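PDB 3L7Y: putative uncharacterized protein smu.1108c from Streptococcus mutans, which probably acts as a magnesium-dependent phosphatase of the haloacid dehalogenase superfamily, although its physiological substrate is not known. Local coordinates for residues 122-134 / 196-210. Numbering follows the deposited sequence.
Sequences DIASIIYFIEEKY and QIMKAIADYKTSQRL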
ATOM      1  N   ASP A 122     -12.034 -18.270   0.802  1.00 10.67           N
ATOM      2  CA  ASP A 122     -12.327 -17.090  -0.024  1.00  9.18           C
ATOM      3  C   ASP A 122     -11.283 -16.914  -1.113  1.00  8.86           C
ATOM      4  O   ASP A 122     -11.600 -16.666  -2.283  1.00 12.63           O
ATOM      5  CB  ASP A 122     -12.399 -15.842   0.855  1.00 11.77           C
ATOM      6  CG  ASP A 122     -13.635 -15.836   1.734  1.00 11.53           C
ATOM      7  OD1 ASP A 122     -14.630 -16.448   1.319  1.00 10.30           O
ATOM      8  OD2 ASP A 122     -13.615 -15.235   2.823  1.00 10.39           O
ATOM      9  N   ILE A 123     -10.027 -17.023  -0.709  1.00 14.35           N
ATOM     10  CA  ILE A 123      -8.914 -16.995  -1.640  1.00  6.55           C
ATOM     11  C   ILE A 123      -9.078 -18.053  -2.738  1.00  6.61           C
ATOM     12  O   ILE A 123      -8.897 -17.775  -3.918  1.00 10.81           O
ATOM     13  CB  ILE A 123      -7.598 -17.248  -0.884  1.00 11.97           C
ATOM     14  CG1 ILE A 123      -7.407 -16.201   0.215  1.00 17.81           C
ATOM     15  CG2 ILE A 123      -6.413 -17.271  -1.836  1.00 10.16           C
ATOM     16  CD1 ILE A 123      -6.153 -16.410   1.017  1.00 17.64           C
ATOM     17  N   ALA A 124      -9.412 -19.276  -2.354  1.00  7.81           N
ATOM     18  CA  ALA A 124      -9.528 -20.339  -3.335  1.00  9.10           C
ATOM     19  C   ALA A 124     -10.660 -19.991  -4.279  1.00 14.67           C
ATOM     20  O   ALA A 124     -10.588 -20.222  -5.486  1.00  7.40           O
ATOM     21  CB  ALA A 124      -9.794 -21.677  -2.644  1.00 11.32           C
ATOM     22  N   SER A 125     -11.711 -19.396  -3.730  1.00 19.35           N
ATOM     23  CA  SER A 125     -12.882 -19.114  -4.546  1.00 18.82           C
ATOM     24  C   SER A 125     -12.682 -17.935  -5.526  1.00 15.36           C
ATOM     25  O   SER A 125     -13.085 -18.029  -6.682  1.00 12.13           O
ATOM     26  CB  SER A 125     -14.124 -18.954  -3.668  1.00 12.21           C
ATOM     27  OG  SER A 125     -15.120 -18.217  -4.349  1.00 27.32           O
ATOM     28  N   ILE A 126     -12.062 -16.842  -5.082  1.00 12.29           N
ATOM     29  CA  ILE A 126     -11.807 -15.716  -5.994  1.00  9.32           C
ATOM     30  C   ILE A 126     -10.764 -16.117  -7.045  1.00  9.18           C
ATOM     31  O   ILE A 126     -10.802 -15.649  -8.175  1.00 10.56           O
ATOM     32  CB  ILE A 126     -11.315 -14.446  -5.262  1.00 11.97           C
ATOM     33  CG1 ILE A 126     -11.403 -13.212  -6.188  1.00  6.29           C
ATOM     34  CG2 ILE A 126      -9.876 -14.624  -4.804  1.00  7.47           C
ATOM     35  CD1 ILE A 126     -12.788 -12.801  -6.528  1.00  7.69           C
ATOM     36  N   ILE A 127      -9.838 -17.001  -6.668  1.00 14.96           N
ATOM     37  CA  ILE A 127      -8.845 -17.510  -7.614  1.00  9.93           C
ATOM     38  C   ILE A 127      -9.497 -18.316  -8.729  1.00 15.27           C
ATOM     39  O   ILE A 127      -9.171 -18.145  -9.921  1.00  9.43           O
ATOM     40  CB  ILE A 127      -7.771 -18.381  -6.915  1.00 16.51           C
ATOM     41  CG1 ILE A 127      -6.778 -17.496  -6.154  1.00 21.56           C
ATOM     42  CG2 ILE A 127      -7.025 -19.243  -7.926  1.00 18.67           C
ATOM     43  CD1 ILE A 127      -5.705 -18.280  -5.412  1.00 15.48           C
ATOM     44  N   TYR A 128     -10.418 -19.194  -8.341  1.00 16.11           N
ATOM     45  CA  TYR A 128     -11.109 -20.041  -9.312  1.00 18.99           C
ATOM     46  C   TYR A 128     -11.896 -19.154 -10.274  1.00 15.47           C
ATOM     47  O   TYR A 128     -11.938 -19.382 -11.479  1.00 11.62           O
ATOM     48  CB  TYR A 128     -12.053 -21.011  -8.604  1.00 22.05           C
ATOM     49  CG  TYR A 128     -12.853 -21.855  -9.558  1.00 25.98           C
ATOM     50  CD1 TYR A 128     -12.343 -23.042 -10.055  1.00 37.02           C
ATOM     51  CD2 TYR A 128     -14.113 -21.452  -9.981  1.00 34.30           C
ATOM     52  CE1 TYR A 128     -13.073 -23.818 -10.945  1.00 42.28           C
ATOM     53  CE2 TYR A 128     -14.849 -22.214 -10.863  1.00 37.52           C
ATOM     54  CZ  TYR A 128     -14.325 -23.396 -11.342  1.00 41.23           C
ATOM     55  OH  TYR A 128     -15.055 -24.158 -12.222  1.00 49.20           O
ATOM     56  N   PHE A 129     -12.499 -18.114  -9.720  1.00 13.75           N
ATOM     57  CA  PHE A 129     -13.280 -17.185 -10.508  1.00 12.60           C
ATOM     58  C   PHE A 129     -12.409 -16.420 -11.520  1.00 13.73           C
ATOM     59  O   PHE A 129     -12.763 -16.309 -12.685  1.00 14.40           O
ATOM     60  CB  PHE A 129     -13.996 -16.217  -9.571  1.00 15.98           C
ATOM     61  CG  PHE A 129     -14.696 -15.126 -10.276  1.00 12.55           C
ATOM     62  CD1 PHE A 129     -15.840 -15.388 -11.008  1.00 15.32           C
ATOM     63  CD2 PHE A 129     -14.215 -13.827 -10.220  1.00 19.15           C
ATOM     64  CE1 PHE A 129     -16.499 -14.358 -11.682  1.00 22.26           C
ATOM     65  CE2 PHE A 129     -14.866 -12.800 -10.878  1.00 17.61           C
ATOM     66  CZ  PHE A 129     -16.011 -13.064 -11.613  1.00 16.72           C
ATOM     67  N   ILE A 130     -11.267 -15.900 -11.077  1.00 11.84           N
ATOM     68  CA  ILE A 130     -10.378 -15.164 -11.978  1.00 13.96           C
ATOM     69  C   ILE A 130      -9.763 -16.069 -13.054  1.00 19.15           C
ATOM     70  O   ILE A 130      -9.701 -15.697 -14.228  1.00 14.14           O
ATOM     71  CB  ILE A 130      -9.257 -14.440 -11.213  1.00 14.73           C
ATOM     72  CG1 ILE A 130      -9.860 -13.418 -10.241  1.00 16.26           C
ATOM     73  CG2 ILE A 130      -8.261 -13.768 -12.202  1.00  6.50           C
ATOM     74  CD1 ILE A 130     -10.530 -12.235 -10.931  1.00 19.61           C
ATOM     75  N   GLU A 131      -9.307 -17.253 -12.653  1.00 18.26           N
ATOM     76  CA  GLU A 131      -8.768 -18.209 -13.615  1.00 15.21           C
ATOM     77  C   GLU A 131      -9.803 -18.556 -14.691  1.00 13.71           C
ATOM     78  O   GLU A 131      -9.483 -18.603 -15.872  1.00 18.18           O
ATOM     79  CB  GLU A 131      -8.242 -19.473 -12.909  1.00 11.65           C
ATOM     80  CG  GLU A 131      -7.061 -19.195 -11.969  1.00 19.17           C
ATOM     81  CD  GLU A 131      -6.406 -20.471 -11.421  1.00 30.95           C
ATOM     82  OE1 GLU A 131      -5.160 -20.532 -11.371  1.00 27.48           O
ATOM     83  OE2 GLU A 131      -7.132 -21.410 -11.033  1.00 32.19           O
ATOM     84  N   GLU A 132     -11.047 -18.773 -14.283  1.00 14.53           N
ATOM     85  CA  GLU A 132     -12.109 -19.127 -15.227  1.00 21.42           C
ATOM     86  C   GLU A 132     -12.591 -17.948 -16.059  1.00 14.54           C
ATOM     87  O   GLU A 132     -12.814 -18.095 -17.261  1.00 21.38           O
ATOM     88  CB  GLU A 132     -13.317 -19.726 -14.491  1.00 23.57           C
ATOM     89  CG  GLU A 132     -13.014 -21.021 -13.804  1.00 38.87           C
ATOM     90  CD  GLU A 132     -12.658 -22.121 -14.784  1.00 49.26           C
ATOM     91  OE1 GLU A 132     -11.446 -22.372 -15.003  1.00 45.36           O
ATOM     92  OE2 GLU A 132     -13.601 -22.725 -15.343  1.00 51.71           O
ATOM     93  N   LYS A 133     -12.774 -16.793 -15.422  1.00 16.94           N
ATOM     94  CA  LYS A 133     -13.405 -15.636 -16.091  1.00 11.95           C
ATOM     95  C   LYS A 133     -12.428 -14.630 -16.696  1.00 21.98           C
ATOM     96  O   LYS A 133     -12.705 -14.039 -17.739  1.00 22.44           O
ATOM     97  CB  LYS A 133     -14.372 -14.918 -15.146  1.00 21.42           C
ATOM     98  N   TYR A 134     -11.295 -14.418 -16.038  1.00 14.37           N
ATOM     99  CA  TYR A 134     -10.266 -13.539 -16.588  1.00 10.52           C
ATOM    100  C   TYR A 134      -8.921 -14.248 -16.668  1.00 12.30           C
ATOM    101  O   TYR A 134      -8.020 -13.992 -15.867  1.00 17.70           O
ATOM    102  CB  TYR A 134     -10.172 -12.228 -15.788  1.00 12.77           C
ATOM    103  CG  TYR A 134     -11.482 -11.474 -15.820  1.00 17.42           C
ATOM    104  CD1 TYR A 134     -12.451 -11.696 -14.854  1.00 21.88           C
ATOM    105  CD2 TYR A 134     -11.772 -10.585 -16.847  1.00 13.16           C
ATOM    106  CE1 TYR A 134     -13.662 -11.037 -14.885  1.00 29.99           C
ATOM    107  CE2 TYR A 134     -12.989  -9.922 -16.890  1.00 22.13           C
ATOM    108  CZ  TYR A 134     -13.927 -10.153 -15.901  1.00 32.80           C
ATOM    109  OH  TYR A 134     -15.140  -9.507 -15.922  1.00 41.28           O
ATOM    110  N   GLN A 196     -13.214  -2.962 -15.114  1.00 15.96           N
ATOM    111  CA  GLN A 196     -14.117  -4.071 -15.390  1.00 19.75           C
ATOM    112  C   GLN A 196     -13.890  -5.251 -14.461  1.00 17.36           C
ATOM    113  O   GLN A 196     -14.839  -5.897 -14.008  1.00 14.63           O
ATOM    114  CB  GLN A 196     -13.962  -4.553 -16.830  1.00 22.21           C
ATOM    115  CG  GLN A 196     -14.797  -5.797 -17.094  1.00 30.39           C
ATOM    116  CD  GLN A 196     -14.565  -6.432 -18.456  1.00 36.81           C
ATOM    117  OE1 GLN A 196     -15.091  -7.517 -18.744  1.00 38.14           O
ATOM    118  NE2 GLN A 196     -13.785  -5.766 -19.301  1.00 33.53           N
ATOM    119  N   ILE A 197     -12.624  -5.554 -14.201  1.00 13.28           N
ATOM    120  CA  ILE A 197     -12.286  -6.747 -13.424  1.00 14.25           C
ATOM    121  C   ILE A 197     -12.557  -6.494 -11.956  1.00  7.79           C
ATOM    122  O   ILE A 197     -12.957  -7.397 -11.211  1.00  8.76           O
ATOM    123  CB  ILE A 197     -10.808  -7.123 -13.612  1.00 15.71           C
ATOM    124  CG1 ILE A 197     -10.568  -7.600 -15.043  1.00 14.54           C
ATOM    125  CG2 ILE A 197     -10.373  -8.178 -12.584  1.00 14.56           C
ATOM    126  CD1 ILE A 197      -9.098  -7.674 -15.399  1.00 12.46           C
ATOM    127  N   MET A 198     -12.306  -5.256 -11.530  1.00 13.43           N
ATOM    128  CA  MET A 198     -12.637  -4.858 -10.178  1.00  9.15           C
ATOM    129  C   MET A 198     -14.141  -4.940  -9.920  1.00  7.62           C
ATOM    130  O   MET A 198     -14.562  -5.395  -8.855  1.00  8.80           O
ATOM    131  CB  MET A 198     -12.084  -3.473  -9.852  1.00  8.41           C
ATOM    132  CG  MET A 198     -10.601  -3.511  -9.526  1.00 12.22           C
ATOM    133  SD  MET A 198      -9.967  -2.031  -8.729  1.00 21.34           S
ATOM    134  CE  MET A 198      -9.768  -0.970 -10.169  1.00 17.12           C
ATOM    135  N   LYS A 199     -14.944  -4.510 -10.885  1.00  7.85           N
ATOM    136  CA  LYS A 199     -16.396  -4.618 -10.740  1.00 10.07           C
ATOM    137  C   LYS A 199     -16.844  -6.081 -10.702  1.00 17.93           C
ATOM    138  O   LYS A 199     -17.724  -6.446  -9.920  1.00 10.98           O
ATOM    139  CB  LYS A 199     -17.139  -3.883 -11.852  1.00 13.17           C
ATOM    140  CG  LYS A 199     -18.645  -4.150 -11.813  1.00 21.44           C
ATOM    141  CD  LYS A 199     -19.443  -3.078 -12.533  1.00 36.73           C
ATOM    142  CE  LYS A 199     -20.837  -2.914 -11.909  1.00 36.98           C
ATOM    143  NZ  LYS A 199     -21.660  -4.157 -12.001  1.00 29.05           N
ATOM    144  N   ALA A 200     -16.237  -6.912 -11.549  1.00 13.55           N
ATOM    145  CA  ALA A 200     -16.530  -8.347 -11.554  1.00 19.75           C
ATOM    146  C   ALA A 200     -16.244  -8.963 -10.181  1.00 19.82           C
ATOM    147  O   ALA A 200     -17.005  -9.798  -9.672  1.00 12.90           O
ATOM    148  CB  ALA A 200     -15.715  -9.042 -12.629  1.00 16.77           C
ATOM    149  N   ILE A 201     -15.145  -8.530  -9.572  1.00 20.17           N
ATOM    150  CA  ILE A 201     -14.796  -8.976  -8.230  1.00 19.67           C
ATOM    151  C   ILE A 201     -15.834  -8.511  -7.209  1.00 17.65           C
ATOM    152  O   ILE A 201     -16.285  -9.292  -6.366  1.00 12.91           O
ATOM    153  CB  ILE A 201     -13.400  -8.468  -7.835  1.00  5.91           C
ATOM    154  CG1 ILE A 201     -12.341  -9.286  -8.569  1.00 12.30           C
ATOM    155  CG2 ILE A 201     -13.215  -8.524  -6.335  1.00  7.96           C
ATOM    156  CD1 ILE A 201     -10.999  -8.565  -8.738  1.00 12.90           C
ATOM    157  N   ALA A 202     -16.197  -7.232  -7.286  1.00  8.36           N
ATOM    158  CA  ALA A 202     -17.161  -6.659  -6.361  1.00 12.46           C
ATOM    159  C   ALA A 202     -18.530  -7.340  -6.485  1.00 13.48           C
ATOM    160  O   ALA A 202     -19.313  -7.326  -5.554  1.00 16.15           O
ATOM    161  CB  ALA A 202     -17.299  -5.180  -6.605  1.00 11.75           C
ATOM    162  N   ASP A 203     -18.815  -7.915  -7.646  1.00  8.91           N
ATOM    163  CA  ASP A 203     -20.117  -8.543  -7.894  1.00  8.11           C
ATOM    164  C   ASP A 203     -20.127 -10.031  -7.591  1.00  7.49           C
ATOM    165  O   ASP A 203     -21.161 -10.693  -7.762  1.00  9.63           O
ATOM    166  CB  ASP A 203     -20.527  -8.367  -9.355  1.00  6.33           C
ATOM    167  CG  ASP A 203     -20.988  -6.955  -9.671  1.00 12.07           C
ATOM    168  OD1 ASP A 203     -21.222  -6.186  -8.728  1.00 11.03           O
ATOM    169  OD2 ASP A 203     -21.105  -6.625 -10.869  1.00 16.91           O
ATOM    170  N   TYR A 204     -18.986 -10.563  -7.158  1.00  9.51           N
ATOM    171  CA  TYR A 204     -18.845 -12.013  -6.974  1.00 12.68           C
ATOM    172  C   TYR A 204     -19.291 -12.465  -5.583  1.00 11.64           C
ATOM    173  O   TYR A 204     -19.444 -11.652  -4.682  1.00 14.73           O
ATOM    174  CB  TYR A 204     -17.394 -12.448  -7.236  1.00 16.89           C
ATOM    175  CG  TYR A 204     -17.218 -13.956  -7.349  1.00 15.33           C
ATOM    176  CD1 TYR A 204     -17.990 -14.696  -8.239  1.00 14.61           C
ATOM    177  CD2 TYR A 204     -16.289 -14.633  -6.566  1.00 13.73           C
ATOM    178  CE1 TYR A 204     -17.846 -16.064  -8.352  1.00 18.91           C
ATOM    179  CE2 TYR A 204     -16.132 -16.011  -6.671  1.00 12.30           C
ATOM    180  CZ  TYR A 204     -16.911 -16.715  -7.573  1.00 17.47           C
ATOM    181  OH  TYR A 204     -16.774 -18.076  -7.694  1.00 27.37           O
ATOM    182  N   LYS A 205     -19.481 -13.769  -5.400  1.00 10.57           N
ATOM    183  CA  LYS A 205     -19.981 -14.268  -4.122  1.00  5.63           C
ATOM    184  C   LYS A 205     -19.063 -13.959  -2.927  1.00  9.21           C
ATOM    185  O   LYS A 205     -19.507 -13.983  -1.783  1.00 11.03           O
ATOM    186  CB  LYS A 205     -20.293 -15.774  -4.202  1.00 10.78           C
ATOM    187  CG  LYS A 205     -19.081 -16.679  -4.482  1.00 10.58           C
ATOM    188  CD  LYS A 205     -19.505 -18.162  -4.665  1.00 17.56           C
ATOM    189  CE  LYS A 205     -18.294 -19.063  -4.847  1.00 27.49           C
ATOM    190  NZ  LYS A 205     -18.660 -20.506  -5.033  1.00 32.05           N
ATOM    191  N   THR A 206     -17.787 -13.681  -3.175  1.00  8.63           N
ATOM    192  CA  THR A 206     -16.883 -13.334  -2.068  1.00 10.01           C
ATOM    193  C   THR A 206     -16.995 -11.859  -1.674  1.00 13.37           C
ATOM    194  O   THR A 206     -16.193 -11.345  -0.900  1.00 15.04           O
ATOM    195  CB  THR A 206     -15.408 -13.665  -2.409  1.00 13.11           C
ATOM    196  OG1 THR A 206     -15.086 -13.132  -3.692  1.00  9.40           O
ATOM    197  CG2 THR A 206     -15.191 -15.198  -2.447  1.00  6.23           C
ATOM    198  N   SER A 207     -18.006 -11.192  -2.210  1.00 12.32           N
ATOM    199  CA  SER A 207     -18.134  -9.738  -2.115  1.00 12.59           C
ATOM    200  C   SER A 207     -17.962  -9.120  -0.731  1.00 14.47           C
ATOM    201  O   SER A 207     -17.382  -8.046  -0.603  1.00 15.58           O
ATOM    202  CB  SER A 207     -19.469  -9.289  -2.697  1.00 22.40           C
ATOM    203  OG  SER A 207     -19.518  -7.878  -2.758  1.00 26.15           O
ATOM    204  N   GLN A 208     -18.473  -9.767   0.308  1.00 11.13           N
ATOM    205  CA  GLN A 208     -18.433  -9.143   1.617  1.00 17.12           C
ATOM    206  C   GLN A 208     -17.044  -9.233   2.248  1.00 18.82           C
ATOM    207  O   GLN A 208     -16.746  -8.539   3.222  1.00 22.36           O
ATOM    208  CB  GLN A 208     -19.465  -9.764   2.544  1.00 19.67           C
ATOM    209  CG  GLN A 208     -18.914 -10.860   3.409  0.50 35.90           C
ATOM    210  CD  GLN A 208     -19.820 -11.140   4.577  1.00 56.15           C
ATOM    211  OE1 GLN A 208     -19.448 -11.840   5.522  1.00 64.43           O
ATOM    212  NE2 GLN A 208     -21.026 -10.583   4.525  1.00 52.93           N
ATOM    213  N   ARG A 209     -16.204 -10.090   1.680  1.00 11.00           N
ATOM    214  CA  ARG A 209     -14.885 -10.382   2.230  1.00 11.31           C
ATOM    215  C   ARG A 209     -13.753  -9.793   1.389  1.00 12.79           C
ATOM    216  O   ARG A 209     -12.753  -9.347   1.936  1.00 18.11           O
ATOM    217  CB  ARG A 209     -14.680 -11.895   2.326  1.00 25.06           C
ATOM    218  CG  ARG A 209     -15.773 -12.631   3.081  1.00 36.63           C
ATOM    219  CD  ARG A 209     -15.451 -12.720   4.558  1.00 41.51           C
ATOM    220  NE  ARG A 209     -16.508 -13.412   5.287  1.00 51.78           N
ATOM    221  CZ  ARG A 209     -16.671 -14.732   5.287  1.00 61.07           C
ATOM    222  NH1 ARG A 209     -15.843 -15.502   4.594  1.00 65.25           N
ATOM    223  NH2 ARG A 209     -17.660 -15.282   5.979  1.00 58.96           N
ATOM    224  N   LEU A 210     -13.892  -9.826   0.063  1.00 13.51           N
ATOM    225  CA  LEU A 210     -12.791  -9.449  -0.829  1.00 14.39           C
ATOM    226  C   LEU A 210     -13.159  -8.344  -1.800  1.00 19.15           C
ATOM    227  O   LEU A 210     -14.225  -8.368  -2.412  1.00 15.14           O
ATOM    228  CB  LEU A 210     -12.288 -10.665  -1.623  1.00 15.73           C
ATOM    229  CG  LEU A 210     -11.833 -11.909  -0.840  1.00 10.07           C
ATOM    230  CD1 LEU A 210     -11.471 -13.042  -1.805  1.00  6.23           C
ATOM    231  CD2 LEU A 210     -10.666 -11.576   0.098  1.00  6.89           C
TER
HETATM  232  O   HOH W   1     -15.134 -20.066  -7.353  1.00 30.30           O
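Asp122 OD2 takes a hydrogen bond of 2.9 Å from Arg209 NH1, and the salt bridge they form ties helix 120-133 to the loop between helix 194-202 and strand 210-214, in the cap domain of this haloacid dehalogenase-like fold. The carboxylate oxygen uses its syn lone pair and lies in the guanidinium plane, although the two flat groups are turned 52° apart. A bend beyond CG turns the guanidinium of Arg209 back to the carboxylate, while CB, CG and CD lie alongside OD2. Helix segments 122-133 and 196-202 run roughly antiparallel (136°) over one face of the cap's β-sheet, each packing on a different strand of it: Ile126 meets Leu185, and Ile201 meets Ile222.

Between the helices, Ile126 reaches across with CD1, 4.1 Å from Ile201 CG1, while its CG2 rests 3.7 Å from Leu210 CD1; a branched side chain can fill both directions at once. Toward the outer side, Phe129 and Tyr204 stack face to face, with centroids 4.1 Å apart and planes at 20°. Phe129 holds CG anti to its backbone N, which lays the ring against Tyr204; separately, its CB makes a CH-pi contact over the same tyrosine face, and Lys205 CG covers the opposite one. Tyrosine suits this partly exposed place because its hydroxyl can remain hydrated: one water joins Tyr204 OH to Ser125 O, a carbonyl in helix 120-133.

Just beyond that helix, Tyr134 receives Ile197 CG1 over one ring face as a CH-pi contact, 4.0 Å from the centroid. Small Ala200 lets the phenol come close, its CB 3.4 Å from Tyr134 OH, and that hydroxyl gives a weak, long hydrogen bond to Gln196 OE1 at the ring edge.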